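Local coordinates for protein alpha-galactosidase 1 (Saccharomyces cerevisiae, PDB 3LRK) that hydrolyses terminal, non-reducing alpha-D-galactose residues from alpha-galactosides, including galactose oligosaccharides, galactomannans and galactolipids, at residues A[70-75]-A[145-150]; A[111-114]-A[119-122]; A[302-307]-A[404-409]; A[262-267]-A[281-286]; A[375-380]-A[384-389]. The protein carries 1 engineered substitution. One frame throughout, in Å; residues are numbered along the deposited sequence.

Contact 1: residues A[70-75]-A[145-150]. With GOL (glycerol), chain H.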
# COMPACT_ATOMS: atom_id res chain seq x y z
N ILE A 70 17.08 -23.89 22.40
CA ILE A 70 17.38 -23.25 21.12
C ILE A 70 18.57 -22.30 21.22
O ILE A 70 18.48 -21.23 21.83
CB ILE A 70 16.16 -22.50 20.53
CG1 ILE A 70 14.92 -23.40 20.49
CG2 ILE A 70 16.49 -21.95 19.13
CD1 ILE A 70 13.59 -22.61 20.51
N LEU A 71 19.67 -22.72 20.62
CA LEU A 71 20.88 -21.92 20.50
C LEU A 71 20.65 -20.94 19.36
O LEU A 71 20.32 -21.35 18.24
CB LEU A 71 22.08 -22.81 20.18
CG LEU A 71 23.43 -22.14 19.87
CD1 LEU A 71 24.02 -21.44 21.09
CD2 LEU A 71 24.41 -23.14 19.30
N ASP A 72 20.82 -19.65 19.65
CA ASP A 72 20.55 -18.58 18.69
C ASP A 72 21.82 -18.22 17.89
O ASP A 72 22.62 -19.09 17.58
CB ASP A 72 19.93 -17.38 19.42
CG ASP A 72 18.97 -16.57 18.54
OD1 ASP A 72 17.77 -16.91 18.47
OD2 ASP A 72 19.42 -15.58 17.93
N ASP A 73 21.98 -16.94 17.56
CA ASP A 73 23.03 -16.43 16.66
C ASP A 73 24.44 -16.55 17.28
O ASP A 73 24.58 -16.93 18.44
CB ASP A 73 22.71 -14.95 16.36
CG ASP A 73 23.24 -14.46 14.99
OD1 ASP A 73 24.15 -15.07 14.38
OD2 ASP A 73 22.72 -13.43 14.53
N CYS A 74 25.47 -16.22 16.49
CA CYS A 74 26.87 -16.05 16.96
C CYS A 74 27.59 -17.33 17.39
O CYS A 74 28.49 -17.30 18.25
CB CYS A 74 26.97 -15.02 18.09
SG CYS A 74 25.72 -13.73 18.05
N TRP A 75 27.23 -18.45 16.77
CA TRP A 75 27.74 -19.75 17.22
C TRP A 75 28.87 -20.25 16.32
O TRP A 75 29.69 -21.07 16.74
CB TRP A 75 26.58 -20.77 17.31
CG TRP A 75 25.94 -21.04 15.99
CD1 TRP A 75 24.80 -20.46 15.48
CD2 TRP A 75 26.40 -21.95 14.97
NE1 TRP A 75 24.53 -20.95 14.22
CE2 TRP A 75 25.49 -21.86 13.88
CE3 TRP A 75 27.48 -22.83 14.88
CZ2 TRP A 75 25.64 -22.62 12.72
CZ3 TRP A 75 27.63 -23.58 13.72
CH2 TRP A 75 26.70 -23.48 12.65
N TYR A 145 15.53 -28.73 15.41
CA TYR A 145 14.76 -27.49 15.28
C TYR A 145 15.66 -26.43 14.66
O TYR A 145 16.83 -26.30 15.03
CB TYR A 145 14.31 -27.07 16.68
CG TYR A 145 13.49 -25.80 16.86
CD1 TYR A 145 14.06 -24.52 16.71
CD2 TYR A 145 12.15 -25.88 17.27
CE1 TYR A 145 13.29 -23.36 16.94
CE2 TYR A 145 11.39 -24.74 17.49
CZ TYR A 145 11.96 -23.48 17.32
OH TYR A 145 11.19 -22.36 17.55
N LEU A 146 15.13 -25.67 13.71
CA LEU A 146 15.88 -24.55 13.11
C LEU A 146 15.08 -23.27 13.17
O LEU A 146 13.97 -23.21 12.63
CB LEU A 146 16.29 -24.86 11.66
CG LEU A 146 17.10 -23.78 10.91
CD1 LEU A 146 18.47 -23.54 11.55
CD2 LEU A 146 17.25 -24.14 9.42
N LYS A 147 15.64 -22.25 13.81
CA LYS A 147 15.08 -20.90 13.73
C LYS A 147 15.78 -20.19 12.55
O LYS A 147 17.01 -20.14 12.49
CB LYS A 147 15.28 -20.16 15.06
CG LYS A 147 15.01 -18.67 14.99
CD LYS A 147 15.27 -17.97 16.30
CE LYS A 147 15.19 -16.47 16.11
NZ LYS A 147 15.21 -15.72 17.39
N TYR A 148 14.99 -19.66 11.61
CA TYR A 148 15.55 -19.28 10.32
C TYR A 148 15.21 -17.83 9.98
O TYR A 148 14.10 -17.53 9.56
CB TYR A 148 15.14 -20.30 9.23
CG TYR A 148 15.98 -20.30 7.97
CD1 TYR A 148 17.38 -20.38 8.03
CD2 TYR A 148 15.38 -20.24 6.71
CE1 TYR A 148 18.15 -20.39 6.87
CE2 TYR A 148 16.13 -20.26 5.55
CZ TYR A 148 17.52 -20.32 5.63
OH TYR A 148 18.27 -20.33 4.48
N ASP A 149 16.20 -16.97 10.16
CA ASP A 149 16.03 -15.52 10.20
C ASP A 149 15.89 -14.88 8.82
O ASP A 149 15.81 -15.60 7.82
CB ASP A 149 17.20 -14.88 10.96
CG ASP A 149 16.77 -13.72 11.85
OD1 ASP A 149 15.92 -12.89 11.44
OD2 ASP A 149 17.27 -13.64 12.99
N ASN A 150 15.87 -13.55 8.78
CA ASN A 150 15.57 -12.78 7.56
C ASN A 150 16.49 -11.58 7.37
O ASN A 150 16.18 -10.66 6.60
CB ASN A 150 14.10 -12.32 7.58
CG ASN A 150 13.62 -11.77 6.25
OD1 ASN A 150 13.97 -12.28 5.19
ND2 ASN A 150 12.77 -10.75 6.30
C1 GOL H . 20.25 -11.90 16.71
O1 GOL H . 21.22 -11.99 15.70
C2 GOL H . 18.90 -12.39 16.22
O2 GOL H . 18.20 -11.35 15.58
C3 GOL H . 18.08 -12.88 17.40
O3 GOL H . 17.37 -14.00 16.93
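Lys147 reaches from strand 145-149 to Asp72, in the loop after strand 68-70, and its side chain can be traced outward. CB leaves the strand toward the loop, and CG lies anti to the backbone N (chi1 167°), beside the carbonyl carbon. The chain then runs on extended. Lys147 CD comes 3.5 Å from Asp72 OD1, and Lys147 CE lies 3.4 Å from O3 of a glycerol. Lys147 NZ ends the run, closing a salt bridge to the syn lone pair of Asp72 OD1 at 3.0 Å and donating to glycerol O3 at 2.8 Å. The same O3 donates to Asp72 OD2, so one hydroxyl is held between lysine and carboxylate. The apolar part of the contact is a CH-pi pair: Ile70 CG1 sits over a face of Tyr145, 4.2 Å from the ring centroid, while the tyrosine hydroxyl bonds to Gln31. Replacing Asp72 by an alanine would probably strip the Lys147 ammonium of its carboxylate mate and leave glycerol O3 without the acceptor OD2. Asp72, Asp73 and Lys147 are substrate-binding residues and Asp149 is the nucleophile. A hydroxyl that accepts from an ammonium and donates to a carboxylate is bound much as a sugar hydroxyl would be, consistent with glycerol occupying part of the galactose site.

Contact 2: residues A[111-114]-A[119-122]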
# COMPACT_ATOMS: atom_id res chain seq x y z
N GLY A 111 17.75 -27.04 19.30
CA GLY A 111 17.49 -26.07 18.24
C GLY A 111 18.74 -25.27 17.89
O GLY A 111 19.57 -24.98 18.77
N MET A 112 18.88 -24.95 16.61
CA MET A 112 19.97 -24.10 16.12
C MET A 112 19.42 -22.97 15.26
O MET A 112 18.21 -22.88 15.04
CB MET A 112 21.04 -24.92 15.39
CG MET A 112 22.03 -25.57 16.37
SD MET A 112 23.53 -26.25 15.65
CE MET A 112 24.46 -24.75 15.34
N TYR A 113 20.31 -22.10 14.78
CA TYR A 113 19.91 -20.86 14.14
C TYR A 113 20.72 -20.57 12.86
O TYR A 113 21.93 -20.81 12.80
CB TYR A 113 20.04 -19.71 15.15
CG TYR A 113 19.97 -18.31 14.55
CD1 TYR A 113 21.11 -17.72 14.00
CD2 TYR A 113 18.78 -17.57 14.57
CE1 TYR A 113 21.06 -16.45 13.44
CE2 TYR A 113 18.73 -16.28 14.03
CZ TYR A 113 19.88 -15.74 13.46
OH TYR A 113 19.86 -14.47 12.90
N SER A 114 20.02 -20.07 11.85
CA SER A 114 20.67 -19.42 10.73
C SER A 114 19.79 -18.30 10.19
O SER A 114 18.79 -17.93 10.82
CB SER A 114 21.02 -20.44 9.63
OG SER A 114 22.01 -19.88 8.78
N TYR A 119 24.30 -13.17 5.52
CA TYR A 119 24.78 -13.19 6.90
C TYR A 119 23.61 -13.33 7.84
O TYR A 119 22.47 -13.05 7.47
CB TYR A 119 25.50 -11.87 7.24
CG TYR A 119 26.60 -11.50 6.29
CD1 TYR A 119 26.40 -10.51 5.32
CD2 TYR A 119 27.84 -12.14 6.35
CE1 TYR A 119 27.41 -10.16 4.44
CE2 TYR A 119 28.86 -11.81 5.48
CZ TYR A 119 28.64 -10.82 4.52
OH TYR A 119 29.65 -10.50 3.66
N THR A 120 23.91 -13.72 9.08
CA THR A 120 22.94 -13.70 10.15
C THR A 120 22.78 -12.26 10.62
O THR A 120 23.53 -11.38 10.20
CB THR A 120 23.37 -14.60 11.32
OG1 THR A 120 24.57 -14.08 11.91
CG2 THR A 120 23.62 -16.03 10.82
N CYS A 121 21.82 -12.03 11.50
CA CYS A 121 21.59 -10.68 12.02
C CYS A 121 22.81 -10.09 12.75
O CYS A 121 23.03 -8.88 12.69
CB CYS A 121 20.34 -10.65 12.87
SG CYS A 121 18.83 -11.04 11.94
N ALA A 122 23.59 -10.93 13.42
CA ALA A 122 24.82 -10.49 14.07
C ALA A 122 26.06 -10.55 13.17
O ALA A 122 27.18 -10.30 13.63
CB ALA A 122 25.06 -11.28 15.37
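Ser114 and Thr120 mark the nearest backbone approach, 6.2 Å between their CA atoms, where strand 109-115 of the TIM barrel gives way to the loop that follows it. Only the strand is regular; residues 119-122 lie irregularly beyond its C-terminal end, so the pairing is not of a beta-sheet kind and rests largely on the side chains of Tyr113 and Thr120. A chi1 of 166° turns the Tyr113 ring away from its own backbone N and out toward the loop. There Thr120 meets the ring at its edge, in plane, with Thr120 CB 3.6 Å from Tyr113 CE1 and the methyl Thr120 CG2 at 3.7 Å from the same carbon. Thr120 CG2 also lies 4.5 Å from Ser114 C, at the margin of the contact. Thr120 OG1 is turned to other work, bonding to the substrate-binding Asp73 and to the backbone N of Tyr124. The Tyr113 hydroxyl is likewise engaged with the nucleophile, Asp149, so Tyr113 and Thr120 each bond to a residue of the active site. Cys121 is tied by a disulfide to Cys151, and its backbone makes hydrogen bonds to a second subunit. Against Tyr113 OH it offers two atoms: Cys121 SG at 3.7 Å, and Cys121 N at 3.4 Å, whose hydrogen bond is nearly straight (172°) but weak because it is long.

Contact 3: residues A[302-307]-A[404-409]. With NAG (2-acetamido-2-deoxy-beta-D-glucopyranose), chain F.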
# COMPACT_ATOMS: atom_id res chain seq x y z
N SER A 302 8.09 -14.75 40.98
CA SER A 302 6.80 -14.49 40.34
C SER A 302 6.81 -14.91 38.87
O SER A 302 5.80 -15.41 38.35
CB SER A 302 6.37 -13.02 40.47
OG SER A 302 7.29 -12.12 39.87
N SER A 303 7.94 -14.70 38.21
CA SER A 303 8.08 -15.06 36.79
C SER A 303 8.11 -16.57 36.61
O SER A 303 7.45 -17.10 35.71
CB SER A 303 9.32 -14.40 36.19
OG SER A 303 9.21 -12.99 36.25
N TYR A 304 8.85 -17.26 37.47
CA TYR A 304 8.88 -18.72 37.49
C TYR A 304 7.48 -19.34 37.61
O TYR A 304 7.16 -20.27 36.88
CB TYR A 304 9.81 -19.24 38.59
CG TYR A 304 9.81 -20.74 38.79
CD1 TYR A 304 10.12 -21.62 37.73
CD2 TYR A 304 9.55 -21.29 40.04
CE1 TYR A 304 10.12 -23.01 37.93
CE2 TYR A 304 9.55 -22.65 40.24
CZ TYR A 304 9.84 -23.51 39.20
OH TYR A 304 9.83 -24.87 39.46
N SER A 305 6.65 -18.83 38.51
CA SER A 305 5.31 -19.41 38.68
C SER A 305 4.36 -19.06 37.53
O SER A 305 3.34 -19.73 37.33
CB SER A 305 4.70 -19.04 40.03
OG SER A 305 4.47 -17.66 40.11
N ILE A 306 4.68 -18.00 36.79
CA ILE A 306 3.95 -17.70 35.56
C ILE A 306 4.26 -18.78 34.50
O ILE A 306 3.35 -19.42 33.97
CB ILE A 306 4.20 -16.24 35.07
CG1 ILE A 306 3.45 -15.27 36.00
CG2 ILE A 306 3.75 -16.05 33.61
CD1 ILE A 306 3.93 -13.85 35.94
N TYR A 307 5.56 -19.01 34.25
CA TYR A 307 5.99 -20.05 33.30
C TYR A 307 5.50 -21.45 33.67
O TYR A 307 5.40 -22.32 32.81
CB TYR A 307 7.51 -20.10 33.22
CG TYR A 307 8.15 -19.04 32.36
CD1 TYR A 307 9.11 -18.18 32.90
CD2 TYR A 307 7.82 -18.90 31.00
CE1 TYR A 307 9.72 -17.19 32.11
CE2 TYR A 307 8.43 -17.92 30.21
CZ TYR A 307 9.37 -17.08 30.77
OH TYR A 307 9.96 -16.11 29.99
N SER A 404 6.56 -17.88 47.83
CA SER A 404 7.40 -18.61 48.78
C SER A 404 7.89 -19.96 48.24
O SER A 404 9.08 -20.24 48.28
CB SER A 404 6.68 -18.81 50.12
OG SER A 404 6.91 -17.70 50.96
N THR A 405 6.96 -20.78 47.74
CA THR A 405 7.30 -22.08 47.17
C THR A 405 8.22 -21.90 45.95
O THR A 405 9.23 -22.59 45.83
CB THR A 405 6.04 -22.88 46.79
OG1 THR A 405 5.09 -22.83 47.86
CG2 THR A 405 6.38 -24.34 46.50
N ALA A 406 7.86 -20.96 45.08
CA ALA A 406 8.69 -20.59 43.93
C ALA A 406 10.11 -20.20 44.33
O ALA A 406 11.08 -20.68 43.74
CB ALA A 406 8.02 -19.47 43.15
N SER A 407 10.23 -19.33 45.34
CA SER A 407 11.54 -18.91 45.86
C SER A 407 12.33 -20.09 46.41
O SER A 407 13.53 -20.20 46.17
CB SER A 407 11.39 -17.84 46.93
OG SER A 407 10.73 -16.70 46.41
N ALA A 408 11.64 -20.98 47.14
CA ALA A 408 12.25 -22.20 47.67
C ALA A 408 12.79 -23.10 46.56
O ALA A 408 13.93 -23.57 46.65
CB ALA A 408 11.26 -22.96 48.54
N ILE A 409 11.98 -23.34 45.53
CA ILE A 409 12.39 -24.19 44.41
C ILE A 409 13.60 -23.58 43.68
O ILE A 409 14.58 -24.28 43.42
CB ILE A 409 11.24 -24.46 43.41
CG1 ILE A 409 10.16 -25.34 44.06
CG2 ILE A 409 11.78 -25.15 42.14
CD1 ILE A 409 8.80 -25.25 43.39
C1 NAG F . 4.93 -12.17 44.01
C2 NAG F . 3.65 -11.44 44.45
C3 NAG F . 3.25 -10.33 43.48
C4 NAG F . 4.43 -9.45 43.06
C5 NAG F . 5.65 -10.30 42.70
C6 NAG F . 6.86 -9.41 42.43
C7 NAG F . 2.13 -12.69 45.88
C8 NAG F . 2.20 -14.15 46.25
N2 NAG F . 2.55 -12.36 44.65
O3 NAG F . 2.29 -9.49 44.08
O4 NAG F . 4.05 -8.64 41.97
O5 NAG F . 5.94 -11.21 43.76
O6 NAG F . 7.96 -10.21 42.03
O7 NAG F . 1.72 -11.85 46.69
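Tyr304 of helix 301-307 lies against Ala406 and Ile409 of helix 403-410, where the TIM-barrel domain meets the C-terminal beta-sandwich domain. Segments 302-307 and 404-409 bury 177 Å² between them, both sides counted, and nearly all the packing falls on this one tyrosine. With chi1 at 175°, the Tyr304 ring swings away from the backbone N and reaches the partner helix. Ala406 and Ile409 are three residues apart and so present CB and a branched side chain on the same helix face. Ala406 CB meets the ring at its edge, in plane, 3.9 Å from Tyr304 CD2. Farther along, Ile409 crosses the tyrosine at about a right angle and covers its outer end: Ile409 CG2 is 3.9 Å from Tyr304 CE2 and 3.3 Å from Tyr304 OH, while Ile409 CD1 stands at 4.1 Å from that oxygen. The hydroxyl, close against these methyl groups, is satisfied by the backbone O of Leu59. Leu410 and Ala416 add further cover to the same side chain.

The other side is looser: Ser404 and Ser407 are exposed on their helix and take no part in the packing. Ser302, itself buried, points away from the protein partner. What it meets instead is the N-acetylglucosamine in a pocket shared with Asp273, Lys300 and the glycosylated Asn403. Ser302 OG forms a hydrogen bond with O6 of the sugar at 3.0 Å, in which either oxygen could be the donor.

Contact 4: residues A[262-267]-A[281-286]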
# COMPACT_ATOMS: atom_id res chain seq x y z
N ASP A 262 6.91 -14.19 19.07
CA ASP A 262 8.29 -14.00 19.58
C ASP A 262 8.44 -14.54 21.01
O ASP A 262 7.44 -14.86 21.65
CB ASP A 262 8.76 -12.53 19.46
CG ASP A 262 10.26 -12.38 19.44
OD1 ASP A 262 10.98 -13.40 19.45
OD2 ASP A 262 10.73 -11.23 19.40
N ASN A 263 9.67 -14.68 21.49
CA ASN A 263 9.93 -15.25 22.81
C ASN A 263 9.27 -14.43 23.92
O ASN A 263 9.16 -13.20 23.83
CB ASN A 263 11.43 -15.34 23.08
CG ASN A 263 12.19 -16.12 22.01
OD1 ASN A 263 11.61 -16.66 21.05
ND2 ASN A 263 13.49 -16.18 22.19
N LEU A 264 8.83 -15.13 24.97
CA LEU A 264 8.23 -14.52 26.15
C LEU A 264 9.22 -13.65 26.91
O LEU A 264 10.38 -14.03 27.10
CB LEU A 264 7.67 -15.62 27.08
CG LEU A 264 6.48 -16.39 26.49
CD1 LEU A 264 6.31 -17.80 27.09
CD2 LEU A 264 5.19 -15.56 26.59
N GLU A 265 8.74 -12.49 27.35
CA GLU A 265 9.54 -11.54 28.09
C GLU A 265 9.29 -11.69 29.60
O GLU A 265 9.78 -10.89 30.40
CB GLU A 265 9.25 -10.11 27.62
CG GLU A 265 9.61 -9.85 26.16
CD GLU A 265 11.08 -9.51 25.94
OE1 GLU A 265 11.92 -9.69 26.85
OE2 GLU A 265 11.40 -9.06 24.83
N VAL A 266 8.52 -12.71 29.96
CA VAL A 266 8.32 -13.06 31.36
C VAL A 266 9.69 -13.30 31.99
O VAL A 266 10.50 -14.06 31.47
CB VAL A 266 7.40 -14.31 31.51
CG1 VAL A 266 7.23 -14.69 32.99
CG2 VAL A 266 6.04 -14.07 30.87
N GLY A 267 9.95 -12.61 33.10
CA GLY A 267 11.24 -12.71 33.78
C GLY A 267 12.35 -11.92 33.12
O GLY A 267 13.52 -12.06 33.50
N SER A 281 -0.56 -15.34 29.25
CA SER A 281 -1.92 -15.82 28.97
C SER A 281 -2.34 -15.57 27.53
O SER A 281 -2.97 -16.43 26.91
CB SER A 281 -2.93 -15.17 29.91
OG SER A 281 -2.65 -15.45 31.27
N MET A 282 -2.01 -14.39 26.99
CA MET A 282 -2.41 -14.06 25.62
C MET A 282 -1.61 -14.84 24.56
O MET A 282 -2.20 -15.33 23.59
CB MET A 282 -2.41 -12.55 25.37
CG MET A 282 -3.55 -11.79 26.11
SD MET A 282 -5.19 -12.55 25.97
CE MET A 282 -5.40 -12.45 24.19
N TRP A 283 -0.30 -14.99 24.77
CA TRP A 283 0.54 -15.87 23.93
C TRP A 283 0.02 -17.32 23.96
O TRP A 283 -0.06 -17.98 22.92
CB TRP A 283 2.01 -15.81 24.37
CG TRP A 283 2.92 -14.77 23.68
CD1 TRP A 283 4.15 -15.01 23.12
CD2 TRP A 283 2.67 -13.36 23.50
NE1 TRP A 283 4.69 -13.84 22.61
CE2 TRP A 283 3.80 -12.82 22.83
CE3 TRP A 283 1.61 -12.50 23.84
CZ2 TRP A 283 3.90 -11.46 22.50
CZ3 TRP A 283 1.71 -11.14 23.50
CH2 TRP A 283 2.84 -10.64 22.83
N ALA A 284 -0.34 -17.81 25.14
CA ALA A 284 -0.94 -19.15 25.22
C ALA A 284 -2.23 -19.23 24.38
O ALA A 284 -2.42 -20.16 23.58
CB ALA A 284 -1.21 -19.56 26.67
N MET A 285 -3.10 -18.25 24.59
CA MET A 285 -4.45 -18.24 24.04
C MET A 285 -4.52 -18.15 22.52
O MET A 285 -5.45 -18.68 21.89
CB MET A 285 -5.23 -17.08 24.65
CG MET A 285 -6.73 -17.28 24.65
SD MET A 285 -7.54 -15.71 24.92
CE MET A 285 -6.83 -14.80 23.56
N VAL A 286 -3.55 -17.46 21.92
CA VAL A 286 -3.47 -17.37 20.46
C VAL A 286 -2.63 -18.50 19.85
O VAL A 286 -2.37 -18.51 18.64
CB VAL A 286 -2.97 -15.97 19.97
CG1 VAL A 286 -3.87 -14.87 20.49
CG2 VAL A 286 -1.51 -15.71 20.38
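Trp283 turns its indole to Leu264 and Asp262 through a chi1 of -91°, well off a staggered value, which carries the ring from helix 273-285 across to the loop after strand 258-260. Leu264 answers with CG beside its backbone N, extending CD2 to the indole as the two side chains slide past each other in opposite directions. Leu264 CD2 lies 3.7 Å from Trp283 CD1 and 3.8 Å from Trp283 CG. The polar link is made at the ring edge: Trp283 NE1 donates to Asp262 O at 3.1 Å. This oxygen lies in the indole plane, but the bond is bent (143° at the hydrogen) and the donor is tilted 29° from the carbonyl plane. NE1 has a second, weak acceptor in Leu261 O, and His279 meets the indole edge-to-face. A phenylalanine in place of Trp283 would probably leave the Asp262 carbonyl without this donor. The Asp262 carboxylate leads away from the helix; Asn263 N donates to Asp262 OD1 at 2.7 Å, and Val210 N to Asp262 OD2. It lies close to Arg205 and the proton donor Asp209. The arrangement belongs to a beta-alpha unit of the TIM barrel, its helix packed against a loop that borders the active site.

Contact 5: residues A[375-380]-A[384-389]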
# COMPACT_ATOMS: atom_id res chain seq x y z
N GLU A 375 -21.74 -12.68 23.83
CA GLU A 375 -20.42 -12.19 23.41
C GLU A 375 -19.37 -13.28 23.42
O GLU A 375 -18.57 -13.39 22.48
CB GLU A 375 -19.95 -11.03 24.29
CG GLU A 375 -20.72 -9.74 24.15
CD GLU A 375 -19.97 -8.56 24.74
OE1 GLU A 375 -19.21 -8.76 25.72
OE2 GLU A 375 -20.13 -7.44 24.21
N ILE A 376 -19.34 -14.07 24.50
CA ILE A 376 -18.41 -15.20 24.63
C ILE A 376 -18.59 -16.19 23.48
O ILE A 376 -17.62 -16.57 22.82
CB ILE A 376 -18.58 -15.92 25.99
CG1 ILE A 376 -18.08 -15.04 27.13
CG2 ILE A 376 -17.86 -17.27 25.97
CD1 ILE A 376 -18.58 -15.46 28.52
N PHE A 377 -19.83 -16.59 23.23
CA PHE A 377 -20.13 -17.53 22.17
C PHE A 377 -20.60 -16.76 20.93
O PHE A 377 -21.74 -16.87 20.47
CB PHE A 377 -21.11 -18.60 22.65
CG PHE A 377 -20.56 -19.44 23.76
CD1 PHE A 377 -20.91 -19.20 25.09
CD2 PHE A 377 -19.65 -20.47 23.49
CE1 PHE A 377 -20.38 -19.98 26.12
CE2 PHE A 377 -19.12 -21.25 24.51
CZ PHE A 377 -19.49 -21.00 25.83
N PHE A 378 -19.63 -16.00 20.41
CA PHE A 378 -19.79 -14.99 19.37
C PHE A 378 -20.35 -15.49 18.03
O PHE A 378 -20.96 -14.70 17.31
CB PHE A 378 -18.44 -14.26 19.15
CG PHE A 378 -17.27 -15.19 18.91
CD1 PHE A 378 -16.98 -15.65 17.63
CD2 PHE A 378 -16.47 -15.61 19.98
CE1 PHE A 378 -15.91 -16.53 17.41
CE2 PHE A 378 -15.40 -16.49 19.76
CZ PHE A 378 -15.11 -16.95 18.48
N ASP A 379 -20.13 -16.76 17.68
CA ASP A 379 -20.70 -17.32 16.45
C ASP A 379 -21.91 -18.23 16.69
O ASP A 379 -22.31 -18.98 15.79
CB ASP A 379 -19.63 -18.05 15.62
CG ASP A 379 -18.58 -17.11 15.03
OD1 ASP A 379 -18.80 -15.88 14.98
OD2 ASP A 379 -17.52 -17.62 14.60
N SER A 380 -22.49 -18.16 17.89
CA SER A 380 -23.69 -18.92 18.23
C SER A 380 -24.96 -18.10 18.03
O SER A 380 -25.01 -16.92 18.40
CB SER A 380 -23.62 -19.43 19.68
OG SER A 380 -22.54 -20.33 19.85
N SER A 384 -29.51 -21.15 20.58
CA SER A 384 -28.60 -22.29 20.44
C SER A 384 -28.35 -22.88 21.81
O SER A 384 -28.57 -22.22 22.82
CB SER A 384 -27.27 -21.85 19.80
OG SER A 384 -26.59 -20.91 20.61
N LYS A 385 -27.88 -24.12 21.86
CA LYS A 385 -27.68 -24.77 23.15
C LYS A 385 -26.56 -24.16 24.00
O LYS A 385 -26.60 -24.24 25.22
CB LYS A 385 -27.56 -26.30 23.02
CG LYS A 385 -28.95 -26.97 22.98
CD LYS A 385 -28.90 -28.48 23.19
CE LYS A 385 -30.30 -29.09 23.00
NZ LYS A 385 -30.38 -30.53 23.45
N LYS A 386 -25.58 -23.53 23.35
CA LYS A 386 -24.53 -22.80 24.08
C LYS A 386 -25.06 -21.54 24.77
O LYS A 386 -24.63 -21.20 25.87
CB LYS A 386 -23.35 -22.47 23.16
CG LYS A 386 -22.46 -23.66 22.85
CD LYS A 386 -21.38 -23.33 21.82
CE LYS A 386 -20.36 -24.46 21.70
NZ LYS A 386 -19.45 -24.29 20.53
N LEU A 387 -26.01 -20.85 24.13
CA LEU A 387 -26.55 -19.59 24.68
C LEU A 387 -27.68 -19.84 25.68
O LEU A 387 -28.01 -18.96 26.48
CB LEU A 387 -27.02 -18.65 23.56
CG LEU A 387 -25.98 -18.00 22.63
CD1 LEU A 387 -26.59 -16.81 21.89
CD2 LEU A 387 -24.74 -17.56 23.39
N THR A 388 -28.24 -21.04 25.63
CA THR A 388 -29.37 -21.46 26.46
C THR A 388 -28.90 -22.22 27.71
O THR A 388 -29.68 -22.43 28.64
CB THR A 388 -30.34 -22.31 25.61
OG1 THR A 388 -31.10 -21.43 24.76
CG2 THR A 388 -31.31 -23.12 26.46
N SER A 389 -27.62 -22.60 27.74
CA SER A 389 -27.05 -23.37 28.84
C SER A 389 -26.35 -22.52 29.88
O SER A 389 -26.02 -21.36 29.63
CB SER A 389 -26.05 -24.41 28.31
OG SER A 389 -26.69 -25.33 27.45
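The Phe377 ring is sandwiched between Lys386 and Ile376. Lys386 CB stands 4.1 Å above one face of the ring, and Ile376 CG2, from the residue just before, stands 3.6 Å off the opposite face; both are offset toward the rim. The lysine crosses at about a right angle, its chain extended beyond CG, and touches with its aliphatic part, Lys386 CD lying 3.7 Å from Phe377 CD2. Trp391 also meets this ring, with the planes at about 35°. Near the base of the ring, Leu387 CD2 lies 3.8 Å from Phe377 CB. The second aromatic, Phe378, points away from residues 384-389; its edge meets Glu375 O in plane.

The backbone explains how neighbouring phenylalanines part company. Helix 373-376 ends, Phe377 is the centre of an inverse gamma turn, and a type I turn from Phe377 to Ser380 follows. That turn brings Ser380 back to the partner segment: Ser380 CB is 3.4 Å from Ser384 OG, while its OG touches Lys386 CD and its backbone O meets Leu387 CD1. Ser384 OG has its polar partner in Asn381 O, within the short link between the segments.

Most of this is surface packing, with Phe377 as its buried member. Asp379, exposed in the turn, forms a salt bridge to Arg220 of a third subunit. The inverse gamma turn, the type I turn and a weakly bonded helical turn form the connection from strand 367-371 to strand 391-395 of the C-terminal beta-sandwich domain.

From the N terminus, contact 1 opens first and closes a loop of 69 intervening residues between two barrel strands; the short loop of contact 2 falls wholly within it. The two meet at the active site, where strands 109-115 and 145-149 are neighbours in the barrel sheet and Asp73 CG lies 3.3 Å from Tyr113 CE1. Contact 4 follows in series, folding the helix after strand 258-260 back on its loop. Contact 3 then spans 96 residues, tying the last part of the barrel to the C-terminal domain, and contact 5 is a local turn enclosed in that span. None of the loops cross. Contacts 3 and 4 touch through Tyr307 OH and Val266 O, whereas contact 5 sits about 44 Å, centre to centre, from contact 1.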